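Local coordinates for protein transcriptional regulator, GntR family (Thermotoga maritima, PDB 3SXM) that probably regulates transcription as a GntR-family DNA-binding factor, of which this chain is the FCD domain, an all-helical metal-binding module seen here without its metal, at residues E13-M18 / R61-F66; N25-I30 / G113-A118; H103-E108 / I119-E124. The protein carries 3 engineered substitutions. One frame throughout, in Å; residues are numbered along the deposited sequence.

Contact 1 of 3, residues E13-M18 / R61-F66; sequences ETRIMM and RLHKLF
Arg15 and His63 carry this contact alone, reaching toward each other from helix 5-25 and helix 51-68, whose backbones stay well apart: their CA atoms, the nearest pair, are 9.1 Å from each other. The terminal nitrogen of the arginine does all the touching. NH2 sits over one face of the imidazole, 3.2 Å above the ring plane and off centre toward the rim, with ND1 of His63 3.3 Å from NH2 of Arg15. The guanidinium meets the ring edge-on, with CG of His63 lying in the guanidinium plane, and the two flat groups stand nearly upright to one another, 84° apart. An end-on approach of this kind buries little surface, 73 Å² in all, yet both residues are buried. In Arg15 the chain runs extended from CB and then bends at chi3 (68°), which turns the guanidinium so that NH2 leads toward the imidazole. His63 has CG beside its own backbone N (chi1 -66°), swinging the ring into the space between the helices, with one face toward the arginine. The main polar partner of both is Glu19, one turn further along helix 5-25: its OE2 pairs with Arg15 NE in a salt bridge, and its OE1 is hydrogen-bonded to His63 ND1. A single carboxylate thus helps to hold both groups in their rotation and probably offsets the arginine's charge beside the ring. The other ring nitrogen, NE2, is hydrogen-bonded to NE2 of His103. His63, Asp59, His103 and His125 are zinc ligands in a metal-loaded form of this protein; with the metal absent, the histidines remain gathered in the buried centre of the helical bundle, the metal site characteristic of many FCD domains.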
loop_
_atom_site.group_PDB
_atom_site.type_symbol
_atom_site.label_atom_id
_atom_site.label_comp_id
_atom_site.label_asym_id
_atom_site.label_seq_id
_atom_site.Cartn_x
_atom_site.Cartn_y
_atom_site.Cartn_z
ATOM N N GLU A 13 -0.864 6.034 8.285
ATOM C CA GLU A 13 -1.490 5.913 6.961
ATOM C C GLU A 13 -0.694 4.890 6.143
ATOM O O GLU A 13 -1.309 4.102 5.411
ATOM C CB GLU A 13 -1.529 7.237 6.243
ATOM C CG GLU A 13 -2.108 7.132 4.833
ATOM C CD GLU A 13 -2.310 8.466 4.143
ATOM O OE1 GLU A 13 -1.412 9.350 4.220
ATOM O OE2 GLU A 13 -3.394 8.673 3.546
ATOM N N THR A 14 0.640 4.928 6.226
ATOM C CA THR A 14 1.464 3.936 5.522
ATOM C C THR A 14 1.172 2.538 6.006
ATOM O O THR A 14 1.070 1.582 5.202
ATOM C CB THR A 14 2.964 4.289 5.630
ATOM O OG1 THR A 14 3.154 5.592 5.091
ATOM C CG2 THR A 14 3.822 3.302 4.895
ATOM N N ARG A 15 0.988 2.335 7.297
ATOM C CA ARG A 15 0.609 1.039 7.824
ATOM C C ARG A 15 -0.739 0.587 7.318
ATOM O O ARG A 15 -0.910 -0.600 6.989
ATOM C CB ARG A 15 0.596 1.068 9.370
ATOM C CG ARG A 15 1.955 1.212 9.988
ATOM C CD ARG A 15 1.899 1.119 11.525
ATOM N NE ARG A 15 1.549 -0.199 11.950
ATOM C CZ ARG A 15 1.274 -0.567 13.197
ATOM N NH1 ARG A 15 1.483 0.276 14.203
ATOM N NH2 ARG A 15 0.869 -1.802 13.426
ATOM N N ILE A 16 -1.721 1.494 7.258
ATOM C CA ILE A 16 -3.084 1.142 6.759
ATOM C C ILE A 16 -2.911 0.660 5.321
ATOM O O ILE A 16 -3.398 -0.429 4.948
ATOM C CB ILE A 16 -4.050 2.294 6.871
ATOM C CG1 ILE A 16 -4.388 2.595 8.364
ATOM C CG2 ILE A 16 -5.320 1.984 6.116
ATOM C CD1 ILE A 16 -5.128 3.855 8.573
ATOM N N MET A 17 -2.217 1.455 4.500
ATOM C CA MET A 17 -1.953 1.082 3.090
ATOM C C MET A 17 -1.426 -0.347 2.974
ATOM O O MET A 17 -1.964 -1.142 2.159
ATOM C CB MET A 17 -1.020 2.109 2.434
ATOM C CG MET A 17 -0.616 1.753 0.990
ATOM S SD MET A 17 0.538 2.920 0.313
ATOM C CE MET A 17 1.990 2.534 1.269
ATOM N N MET A 18 -0.343 -0.653 3.667
ATOM C CA MET A 18 0.351 -1.918 3.471
ATOM C C MET A 18 -0.389 -3.060 4.171
ATOM O O MET A 18 -0.592 -4.134 3.603
ATOM C CB MET A 18 1.788 -1.832 3.965
ATOM C CG MET A 18 2.620 -0.776 3.239
ATOM S SD MET A 18 4.311 -0.653 3.786
ATOM C CE MET A 18 4.953 -2.082 3.110
ATOM N N ARG A 61 4.549 -9.231 16.054
ATOM C CA ARG A 61 4.332 -10.473 15.313
ATOM C C ARG A 61 3.070 -10.446 14.493
ATOM O O ARG A 61 3.068 -10.924 13.346
ATOM C CB ARG A 61 4.311 -11.704 16.251
ATOM C CG ARG A 61 5.608 -12.063 16.788
ATOM C CD ARG A 61 5.471 -13.136 17.921
ATOM N NE ARG A 61 5.042 -14.424 17.387
ATOM C CZ ARG A 61 4.743 -15.460 18.159
ATOM N NH1 ARG A 61 4.735 -15.328 19.478
ATOM N NH2 ARG A 61 4.405 -16.610 17.613
ATOM N N LEU A 62 1.983 -9.912 15.028
ATOM C CA LEU A 62 0.695 -9.977 14.333
ATOM C C LEU A 62 0.769 -9.122 13.074
ATOM O O LEU A 62 0.356 -9.571 12.007
ATOM C CB LEU A 62 -0.430 -9.501 15.270
ATOM C CG LEU A 62 -1.815 -9.552 14.646
ATOM C CD1 LEU A 62 -2.208 -10.950 14.210
ATOM C CD2 LEU A 62 -2.820 -8.998 15.589
ATOM N N HIS A 63 1.238 -7.890 13.210
ATOM C CA HIS A 63 1.228 -6.966 12.067
ATOM C C HIS A 63 2.256 -7.398 11.031
ATOM O O HIS A 63 1.949 -7.332 9.813
ATOM C CB HIS A 63 1.395 -5.533 12.534
ATOM C CG HIS A 63 0.231 -5.068 13.343
ATOM N ND1 HIS A 63 -0.903 -4.497 12.801
ATOM C CD2 HIS A 63 -0.006 -5.167 14.680
ATOM C CE1 HIS A 63 -1.785 -4.267 13.757
ATOM N NE2 HIS A 63 -1.245 -4.661 14.900
ATOM N N LYS A 64 3.410 -7.884 11.437
ATOM C CA LYS A 64 4.385 -8.461 10.478
ATOM C C LYS A 64 3.836 -9.706 9.806
ATOM O O LYS A 64 4.214 -9.930 8.642
ATOM C CB LYS A 64 5.731 -8.737 11.123
ATOM C CG LYS A 64 6.478 -7.457 11.352
ATOM C CD LYS A 64 7.844 -7.684 11.913
ATOM C CE LYS A 64 8.713 -6.426 11.769
ATOM N NZ LYS A 64 10.027 -6.664 12.425
ATOM N N LEU A 65 2.985 -10.505 10.465
ATOM C CA LEU A 65 2.414 -11.719 9.850
ATOM C C LEU A 65 1.566 -11.319 8.664
ATOM O O LEU A 65 1.598 -11.989 7.595
ATOM C CB LEU A 65 1.524 -12.505 10.875
ATOM C CG LEU A 65 0.630 -13.608 10.279
ATOM C CD1 LEU A 65 1.410 -14.664 9.668
ATOM C CD2 LEU A 65 -0.279 -14.150 11.356
ATOM N N PHE A 66 0.807 -10.257 8.784
ATOM C CA PHE A 66 -0.121 -9.858 7.692
ATOM C C PHE A 66 0.743 -9.597 6.460
ATOM O O PHE A 66 0.424 -10.025 5.344
ATOM C CB PHE A 66 -0.909 -8.608 8.047
ATOM C CG PHE A 66 -1.856 -8.766 9.232
ATOM C CD1 PHE A 66 -2.346 -9.989 9.626
ATOM C CD2 PHE A 66 -2.207 -7.645 9.967
ATOM C CE1 PHE A 66 -3.209 -10.118 10.738
ATOM C CE2 PHE A 66 -3.084 -7.791 11.058
ATOM C CZ PHE A 66 -3.557 -9.002 11.399
#

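Contact 2 of 3, residues N25-I30 / G113-A118; sequences NYFDKI and GDKEGA
A CH-pi contact of Lys115 with Phe27 joins two helix starts, those of helix 27-31 and helix 115-135, at one end of the FCD bundle. The lysine's aliphatic chain lies over one face of the phenyl ring: its CB stands 3.7 Å from the ring centroid and only 6° off the normal, while CG follows at 3.8 Å from Phe27 CD1. Backbone joins in, since CA of Lys115 comes within 3.5 Å of Phe27 CE1. The methyl of Ala118 meets the ring at its edge instead, with its CB 4.2 Å from Phe27 CE1, and Ile110 of helix 96-111 also packs on the phenyl. Phe27 has CG anti to its backbone N (chi1 -175°), which carries the ring across to the other helix. Lys115 is fully extended, so its methylenes run on from the ring toward Phe27 CB, and its NZ makes a weak hydrogen bond to the carbonyl of Glu24. The turn beneath is tightly formed: Gly113, with positive phi, closes helix 96-111 in a Schellman motif, and Asp114 then caps the next helix, its OD1 accepting from Gly117 N at 3.0 Å, from well above the carboxylate plane. Replacing Phe27 by an alanine would probably open a gap beside Ala118 and set the Lys115 chain free to turn. Chemically the contact divides Lys115 in two: CB and CG are spent on the aromatic face, whereas the ammonium is carried past the ring to the Glu24 carbonyl. The joint therefore rests on apolar and CH-pi packing rather than on charge; Asp28 OD1 is too distant from Lys115 NZ, at 6.9 Å, to form a direct ion pair.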
loop_
_atom_site.group_PDB
_atom_site.type_symbol
_atom_site.label_atom_id
_atom_site.label_comp_id
_atom_site.label_asym_id
_atom_site.label_seq_id
_atom_site.Cartn_x
_atom_site.Cartn_y
_atom_site.Cartn_z
ATOM N N ASN A 25 -5.877 -9.201 0.567
ATOM C CA ASN A 25 -5.496 -10.050 -0.535
ATOM C C ASN A 25 -4.916 -11.423 -0.163
ATOM O O ASN A 25 -4.833 -12.267 -0.974
ATOM C CB ASN A 25 -4.535 -9.285 -1.455
ATOM C CG ASN A 25 -5.196 -8.150 -2.170
ATOM O OD1 ASN A 25 -5.047 -7.002 -1.857
ATOM N ND2 ASN A 25 -5.975 -8.499 -3.104
ATOM N N TYR A 26 -4.555 -11.612 1.088
ATOM C CA TYR A 26 -3.965 -12.862 1.573
ATOM C C TYR A 26 -4.735 -13.400 2.780
ATOM O O TYR A 26 -4.219 -14.175 3.560
ATOM C CB TYR A 26 -2.449 -12.719 1.817
ATOM C CG TYR A 26 -1.744 -12.399 0.543
ATOM C CD1 TYR A 26 -1.405 -13.407 -0.300
ATOM C CD2 TYR A 26 -1.578 -11.096 0.121
ATOM C CE1 TYR A 26 -0.819 -13.146 -1.524
ATOM C CE2 TYR A 26 -0.972 -10.823 -1.102
ATOM C CZ TYR A 26 -0.638 -11.836 -1.932
ATOM O OH TYR A 26 -0.060 -11.600 -3.192
ATOM N N PHE A 27 -5.995 -12.961 2.919
ATOM C CA PHE A 27 -6.841 -13.340 4.016
ATOM C C PHE A 27 -6.816 -14.823 4.360
ATOM O O PHE A 27 -6.641 -15.168 5.544
ATOM C CB PHE A 27 -8.277 -12.877 3.774
ATOM C CG PHE A 27 -9.208 -13.137 4.929
ATOM C CD1 PHE A 27 -9.207 -12.303 6.009
ATOM C CD2 PHE A 27 -10.029 -14.224 4.948
ATOM C CE1 PHE A 27 -10.062 -12.551 7.090
ATOM C CE2 PHE A 27 -10.878 -14.470 6.021
ATOM C CZ PHE A 27 -10.861 -13.634 7.098
ATOM N N ASP A 28 -7.012 -15.705 3.387
ATOM C CA ASP A 28 -7.087 -17.121 3.720
ATOM C C ASP A 28 -5.755 -17.653 4.191
ATOM O O ASP A 28 -5.720 -18.535 5.081
ATOM C CB ASP A 28 -7.566 -17.940 2.496
ATOM C CG ASP A 28 -9.002 -17.644 2.108
ATOM O OD1 ASP A 28 -9.799 -17.137 2.905
ATOM O OD2 ASP A 28 -9.389 -18.033 0.964
ATOM N N LYS A 29 -4.649 -17.188 3.602
ATOM C CA LYS A 29 -3.329 -17.594 4.060
ATOM C C LYS A 29 -3.085 -17.174 5.518
ATOM O O LYS A 29 -2.555 -17.939 6.326
ATOM C CB LYS A 29 -2.226 -17.016 3.149
ATOM C CG LYS A 29 -0.841 -17.434 3.563
ATOM C CD LYS A 29 0.162 -17.310 2.437
ATOM C CE LYS A 29 1.603 -17.310 2.934
ATOM N NZ LYS A 29 2.362 -18.559 2.640
ATOM N N ILE A 30 -3.464 -15.954 5.823
ATOM C CA ILE A 30 -3.342 -15.452 7.187
ATOM C C ILE A 30 -4.216 -16.286 8.135
ATOM O O ILE A 30 -3.748 -16.781 9.172
ATOM C CB ILE A 30 -3.658 -13.945 7.274
ATOM C CG1 ILE A 30 -2.621 -13.137 6.485
ATOM C CG2 ILE A 30 -3.737 -13.543 8.725
ATOM C CD1 ILE A 30 -3.096 -11.757 6.125
ATOM N N GLY A 113 -13.654 -16.260 9.737
ATOM C CA GLY A 113 -13.954 -16.053 8.325
ATOM C C GLY A 113 -14.611 -14.735 7.971
ATOM O O GLY A 113 -15.094 -14.537 6.842
ATOM N N ASP A 114 -14.667 -13.836 8.942
ATOM C CA ASP A 114 -15.303 -12.525 8.787
ATOM C C ASP A 114 -14.266 -11.567 8.209
ATOM O O ASP A 114 -13.646 -10.749 8.923
ATOM C CB ASP A 114 -15.800 -12.070 10.165
ATOM C CG ASP A 114 -16.507 -10.734 10.133
ATOM O OD1 ASP A 114 -16.786 -10.246 9.022
ATOM O OD2 ASP A 114 -16.688 -10.183 11.240
ATOM N N LYS A 115 -14.044 -11.670 6.907
ATOM C CA LYS A 115 -13.035 -10.874 6.248
ATOM C C LYS A 115 -13.362 -9.370 6.284
ATOM O O LYS A 115 -12.493 -8.547 6.620
ATOM C CB LYS A 115 -12.885 -11.379 4.795
ATOM C CG LYS A 115 -11.922 -10.626 3.967
ATOM C CD LYS A 115 -11.738 -11.242 2.545
ATOM C CE LYS A 115 -10.885 -10.373 1.775
ATOM N NZ LYS A 115 -10.834 -10.793 0.317
ATOM N N GLU A 116 -14.624 -9.012 5.988
ATOM C CA GLU A 116 -15.015 -7.624 5.977
ATOM C C GLU A 116 -14.812 -7.038 7.400
ATOM O O GLU A 116 -14.258 -5.955 7.568
ATOM C CB GLU A 116 -16.491 -7.477 5.541
ATOM C CG GLU A 116 -16.801 -6.166 4.859
ATOM C CD GLU A 116 -18.289 -5.971 4.534
ATOM O OE1 GLU A 116 -19.123 -6.823 4.914
ATOM O OE2 GLU A 116 -18.617 -4.953 3.886
ATOM N N GLY A 117 -15.243 -7.770 8.398
ATOM C CA GLY A 117 -15.129 -7.321 9.782
ATOM C C GLY A 117 -13.676 -7.262 10.220
ATOM O O GLY A 117 -13.289 -6.377 10.983
ATOM N N ALA A 118 -12.832 -8.170 9.746
ATOM C CA ALA A 118 -11.419 -8.112 10.100
ATOM C C ALA A 118 -10.737 -6.879 9.552
ATOM O O ALA A 118 -9.980 -6.227 10.269
ATOM C CB ALA A 118 -10.676 -9.335 9.643
#

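Contact 3 of 3, residues H103-E108 / I119-E124; sequences HKELIE and IEKLKE
Leu106 and Lys121 meet inside an antiparallel helical hairpin, made by helix 96-111 and helix 115-135 with a short turn between them. The local axes pass 9.1 Å apart at an angle of 159°. On the buried side Leu106 lies against the following helix: its CB is 3.9 Å from CG of Lys121, and its CD1 is 4.2 Å from CB of Leu122. This layer continues into the core, where Phe66 packs on Leu106 and His63 on Leu122, next to the zinc-binding histidines.

At the outer edge the contact turns polar. A bend at chi2 (68°) lets the Lys121 chain pass along Leu106 and then carry its ammonium to Glu105, where NZ and OE1 form a long salt bridge. Glu124, one turn further along, holds the same ammonium in another long pair and so completes a small salt-bridge network. The Glu105 link is reinforced by two waters, each donating to the carboxylate and accepting from the lysine: the first sits 2.6 Å from Glu105 OE1, the second 2.7 Å from it, and both lie 2.9 Å from Lys121 NZ.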
loop_
_atom_site.group_PDB
_atom_site.type_symbol
_atom_site.label_atom_id
_atom_site.label_comp_id
_atom_site.label_asym_id
_atom_site.label_seq_id
_atom_site.Cartn_x
_atom_site.Cartn_y
_atom_site.Cartn_z
ATOM N N HIS A 103 -6.651 -6.503 19.255
ATOM C CA HIS A 103 -5.955 -7.597 18.561
ATOM C C HIS A 103 -6.642 -8.921 18.767
ATOM O O HIS A 103 -6.806 -9.716 17.816
ATOM C CB HIS A 103 -4.531 -7.733 19.025
ATOM C CG HIS A 103 -3.653 -6.679 18.482
ATOM N ND1 HIS A 103 -2.506 -6.256 19.119
ATOM C CD2 HIS A 103 -3.776 -5.919 17.370
ATOM C CE1 HIS A 103 -1.953 -5.289 18.405
ATOM N NE2 HIS A 103 -2.689 -5.093 17.318
ATOM N N LYS A 104 -7.041 -9.199 19.993
ATOM C CA LYS A 104 -7.764 -10.426 20.241
ATOM C C LYS A 104 -8.979 -10.543 19.343
ATOM O O LYS A 104 -9.234 -11.625 18.772
ATOM C CB LYS A 104 -8.206 -10.484 21.717
ATOM C CG LYS A 104 -8.928 -11.771 22.067
ATOM C CD LYS A 104 -9.454 -11.839 23.495
ATOM C CE LYS A 104 -10.359 -13.093 23.632
ATOM N NZ LYS A 104 -10.990 -13.232 24.949
ATOM N N GLU A 105 -9.775 -9.480 19.243
ATOM C CA GLU A 105 -10.982 -9.471 18.460
ATOM C C GLU A 105 -10.713 -9.494 16.961
ATOM O O GLU A 105 -11.435 -10.200 16.224
ATOM C CB GLU A 105 -11.876 -8.310 18.916
ATOM C CG GLU A 105 -12.387 -8.604 20.346
ATOM C CD GLU A 105 -13.191 -7.510 20.973
ATOM O OE1 GLU A 105 -13.087 -6.328 20.585
ATOM O OE2 GLU A 105 -13.927 -7.886 21.915
ATOM N N LEU A 106 -9.675 -8.798 16.549
ATOM C CA LEU A 106 -9.257 -8.868 15.132
ATOM C C LEU A 106 -8.942 -10.318 14.768
ATOM O O LEU A 106 -9.365 -10.836 13.720
ATOM C CB LEU A 106 -8.045 -7.975 14.930
ATOM C CG LEU A 106 -7.299 -8.065 13.592
ATOM C CD1 LEU A 106 -8.205 -7.779 12.437
ATOM C CD2 LEU A 106 -6.160 -7.109 13.600
ATOM N N ILE A 107 -8.127 -10.959 15.579
ATOM C CA ILE A 107 -7.763 -12.335 15.288
ATOM C C ILE A 107 -9.012 -13.213 15.218
ATOM O O ILE A 107 -9.140 -14.058 14.324
ATOM C CB ILE A 107 -6.784 -12.848 16.283
ATOM C CG1 ILE A 107 -5.465 -12.104 16.150
ATOM C CG2 ILE A 107 -6.562 -14.337 16.075
ATOM C CD1 ILE A 107 -4.507 -12.361 17.272
ATOM N N GLU A 108 -9.973 -13.030 16.121
ATOM C CA GLU A 108 -11.139 -13.920 16.112
ATOM C C GLU A 108 -11.966 -13.678 14.864
ATOM O O GLU A 108 -12.507 -14.618 14.295
ATOM C CB GLU A 108 -11.956 -13.756 17.374
ATOM C CG GLU A 108 -13.269 -14.522 17.414
ATOM C CD GLU A 108 -13.144 -15.996 17.288
ATOM O OE1 GLU A 108 -12.118 -16.530 17.773
ATOM O OE2 GLU A 108 -14.083 -16.604 16.697
ATOM N N ILE A 119 -11.045 -6.536 8.300
ATOM C CA ILE A 119 -10.476 -5.334 7.707
ATOM C C ILE A 119 -10.942 -4.115 8.468
ATOM O O ILE A 119 -10.163 -3.225 8.795
ATOM C CB ILE A 119 -10.864 -5.280 6.224
ATOM C CG1 ILE A 119 -10.158 -6.412 5.469
ATOM C CG2 ILE A 119 -10.462 -3.907 5.632
ATOM C CD1 ILE A 119 -10.812 -6.720 4.109
ATOM N N GLU A 120 -12.216 -4.093 8.826
ATOM C CA GLU A 120 -12.747 -2.978 9.623
ATOM C C GLU A 120 -12.005 -2.862 10.953
ATOM O O GLU A 120 -11.650 -1.766 11.372
ATOM C CB GLU A 120 -14.246 -3.123 9.908
ATOM C CG GLU A 120 -15.140 -2.906 8.720
ATOM C CD GLU A 120 -16.616 -3.138 9.045
ATOM O OE1 GLU A 120 -16.990 -3.325 10.241
ATOM O OE2 GLU A 120 -17.421 -3.119 8.099
ATOM N N LYS A 121 -11.776 -3.981 11.624
ATOM C CA LYS A 121 -11.135 -3.936 12.944
ATOM C C LYS A 121 -9.674 -3.482 12.857
ATOM O O LYS A 121 -9.200 -2.762 13.738
ATOM C CB LYS A 121 -11.207 -5.300 13.655
ATOM C CG LYS A 121 -10.827 -5.294 15.132
ATOM C CD LYS A 121 -11.912 -4.493 15.952
ATOM C CE LYS A 121 -11.736 -4.544 17.425
ATOM N NZ LYS A 121 -12.778 -3.617 18.027
ATOM N N LEU A 122 -8.961 -3.910 11.827
ATOM C CA LEU A 122 -7.602 -3.488 11.623
ATOM C C LEU A 122 -7.556 -1.949 11.422
ATOM O O LEU A 122 -6.727 -1.264 12.029
ATOM C CB LEU A 122 -6.966 -4.278 10.464
ATOM C CG LEU A 122 -5.559 -3.785 10.074
ATOM C CD1 LEU A 122 -4.597 -3.841 11.220
ATOM C CD2 LEU A 122 -4.978 -4.609 8.933
ATOM N N LYS A 123 -8.417 -1.420 10.566
ATOM C CA LYS A 123 -8.482 0.025 10.287
ATOM C C LYS A 123 -8.840 0.747 11.583
ATOM O O LYS A 123 -8.225 1.748 11.905
ATOM C CB LYS A 123 -9.510 0.357 9.215
ATOM C CG LYS A 123 -9.084 -0.076 7.816
ATOM C CD LYS A 123 -10.197 0.234 6.825
ATOM C CE LYS A 123 -9.788 -0.167 5.440
ATOM N NZ LYS A 123 -10.884 -0.047 4.416
ATOM N N GLU A 124 -9.818 0.243 12.306
ATOM C CA GLU A 124 -10.224 0.869 13.576
ATOM C C GLU A 124 -9.072 0.899 14.552
ATOM O O GLU A 124 -8.845 1.914 15.227
ATOM C CB GLU A 124 -11.408 0.110 14.199
ATOM C CG GLU A 124 -12.688 0.226 13.409
ATOM C CD GLU A 124 -13.744 -0.800 13.875
ATOM O OE1 GLU A 124 -13.508 -1.469 14.927
ATOM O OE2 GLU A 124 -14.800 -0.915 13.185
HETATM O O HOH W 1 -14.905 -5.190 19.099
HETATM O O HOH W 2 -11.618 -4.117 20.588
#

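Overall arrangement
From the N terminus, helix 5-25 opens contact 1, and before that closes, residues 25-30 open contact 2. Contact 1 closes at 61-66, tying the first long helix to helix 51-68 in the core. Contact 2 stays open until 113-118, so the two cross. Within its long loop, 103-108 opens contact 3, which closes at 119-124, just beyond the end of contact 2: these two also cross, while contacts 1 and 3 follow in series. Contacts 2 and 3 share helix 115-135, where Ala118 O packs on Leu106 CD1. Ile30 CD1, packed on Phe66 CA at 3.9 Å, joins contact 2 to contact 1, binding bundle end and metal-site core together.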